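Local coordinates for protein anti-restriction endonuclease (PDB 3WX4) that mimics DNA to inhibit DNA binding by the bacterial histone-like protein H-NS, and strongly inhibits the host McrA endonuclease during phage infection, at residues A[72-75]-A[76-80]. Sequence-based numbering, arbitrary orientation.
Sequences DDVL and KTIMI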
loop_
_atom_site.group_PDB
_atom_site.type_symbol
_atom_site.label_atom_id
_atom_site.label_comp_id
_atom_site.label_asym_id
_atom_site.label_seq_id
_atom_site.Cartn_x
_atom_site.Cartn_y
_atom_site.Cartn_z
ATOM N N ASP A 72 2.988 -1.632 -14.770
ATOM C CA ASP A 72 2.886 -2.871 -15.540
ATOM C C ASP A 72 3.432 -4.083 -14.809
ATOM O O ASP A 72 2.943 -5.219 -15.009
ATOM C CB ASP A 72 3.524 -2.680 -16.913
ATOM C CG ASP A 72 2.854 -1.555 -17.674
ATOM O OD1 ASP A 72 1.605 -1.599 -17.806
ATOM O OD2 ASP A 72 3.545 -0.602 -18.112
ATOM N N ASP A 73 4.428 -3.887 -13.948
ATOM C CA ASP A 73 4.893 -5.041 -13.185
ATOM C C ASP A 73 3.811 -5.461 -12.165
ATOM O O ASP A 73 3.657 -6.663 -11.866
ATOM C CB ASP A 73 6.190 -4.744 -12.428
ATOM C CG ASP A 73 7.390 -4.543 -13.385
ATOM O OD1 ASP A 73 7.453 -5.278 -14.413
ATOM O OD2 ASP A 73 8.231 -3.657 -13.094
ATOM N N VAL A 74 3.112 -4.475 -11.616
ATOM C CA VAL A 74 2.065 -4.769 -10.645
ATOM C C VAL A 74 0.976 -5.605 -11.325
ATOM O O VAL A 74 0.508 -6.588 -10.763
ATOM C CB VAL A 74 1.404 -3.480 -10.060
ATOM C CG1 VAL A 74 0.212 -3.889 -9.131
ATOM C CG2 VAL A 74 2.457 -2.639 -9.239
ATOM N N LEU A 75 0.600 -5.246 -12.546
ATOM C CA LEU A 75 -0.445 -6.003 -13.217
ATOM C C LEU A 75 -0.030 -7.433 -13.463
ATOM O O LEU A 75 -0.832 -8.328 -13.366
ATOM C CB LEU A 75 -0.855 -5.305 -14.514
ATOM C CG LEU A 75 -1.274 -3.836 -14.263
ATOM C CD1 LEU A 75 -1.678 -3.185 -15.588
ATOM C CD2 LEU A 75 -2.423 -3.742 -13.257
ATOM N N LYS A 76 1.247 -7.672 -13.762
ATOM C CA LYS A 76 1.688 -9.015 -14.022
ATOM C C LYS A 76 1.568 -9.836 -12.766
ATOM O O LYS A 76 1.221 -11.019 -12.811
ATOM C CB LYS A 76 3.166 -9.046 -14.453
ATOM C CG LYS A 76 3.435 -8.891 -15.939
ATOM C CD LYS A 76 4.968 -9.103 -16.159
ATOM C CE LYS A 76 5.395 -8.986 -17.635
ATOM N NZ LYS A 76 6.913 -9.133 -17.759
ATOM N N THR A 77 1.925 -9.227 -11.643
ATOM C CA THR A 77 1.870 -9.930 -10.382
ATOM C C THR A 77 0.392 -10.269 -10.077
ATOM O O THR A 77 0.067 -11.384 -9.688
ATOM C CB THR A 77 2.444 -9.058 -9.260
ATOM O OG1 THR A 77 3.831 -8.801 -9.521
ATOM C CG2 THR A 77 2.339 -9.781 -7.888
ATOM N N ILE A 78 -0.484 -9.291 -10.245
ATOM C CA ILE A 78 -1.909 -9.533 -9.966
ATOM C C ILE A 78 -2.390 -10.715 -10.821
ATOM O O ILE A 78 -2.991 -11.661 -10.310
ATOM C CB ILE A 78 -2.737 -8.272 -10.278
ATOM C CG1 ILE A 78 -2.401 -7.156 -9.284
ATOM C CG2 ILE A 78 -4.279 -8.601 -10.217
ATOM C CD1 ILE A 78 -2.925 -5.824 -9.736
ATOM N N MET A 79 -2.080 -10.702 -12.118
ATOM C CA MET A 79 -2.545 -11.787 -12.973
ATOM C C MET A 79 -1.997 -13.127 -12.613
ATOM O O MET A 79 -2.691 -14.126 -12.759
ATOM C CB MET A 79 -2.307 -11.478 -14.448
ATOM C CG MET A 79 -3.043 -10.228 -14.895
ATOM S SD MET A 79 -4.897 -10.410 -14.508
ATOM C CE MET A 79 -5.213 -11.966 -15.333
ATOM N N ILE A 80 -0.751 -13.193 -12.134
ATOM C CA ILE A 80 -0.221 -14.499 -11.722
ATOM C C ILE A 80 -1.116 -15.090 -10.622
ATOM O O ILE A 80 -1.440 -16.276 -10.620
ATOM C CB ILE A 80 1.242 -14.372 -11.180
ATOM C CG1 ILE A 80 2.213 -14.292 -12.370
ATOM C CG2 ILE A 80 1.594 -15.573 -10.315
ATOM C CD1 ILE A 80 3.581 -13.653 -12.031
HETATM O O HOH W 1 7.622 -8.611 -14.834
#
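K76 N, T77 N, I78 N and M79 N each donate to the carbonyl oxygen four residues earlier, on D72, D73, V74 and L75 in turn, which identifies 72-75 and 76-80 as successive turns of one alpha-helix. The bonds straighten along the chain: the N-H...O angle at K76 is 150° and at M79 168°. I78 N approaches V74 O to 2.9 Å.

On the inner face, V74 and I78 form an i, i+4 apolar pair. V74 CG1 stands anti to its own backbone N (chi1 175°) and thereby reaches I78 CD1 at 3.7 Å, the two side chains running slantwise to one another. I78 CG1 also lies 3.3 Å from V74 O, the same oxygen that accepts the I78 N-H. L75 adds a looser flank: its CD2 is 4.1 Å from I78 CD1, and the side chains lie alongside, pointing the same way.

On the more exposed side, D73 and K76 are linked through water. K76 runs extended beyond CG, yet its NZ stays 5.1 Å from D73 OD1, too far for a direct salt bridge. One water spans the interval, accepting from K76 NZ at 3.1 Å and donating a weak bond to D73 OD1.

V74 and I78, both buried, also touch V63 of strand 60-65, with F47 and I49 of strand 47-51 meeting them respectively, whereas L75 packs on F13 and on I2 of the second subunit. This is an amphipathic helix laid against an antiparallel sheet, its apolar side, V74, L75 and I78, packing on the three strands of the Arn fold.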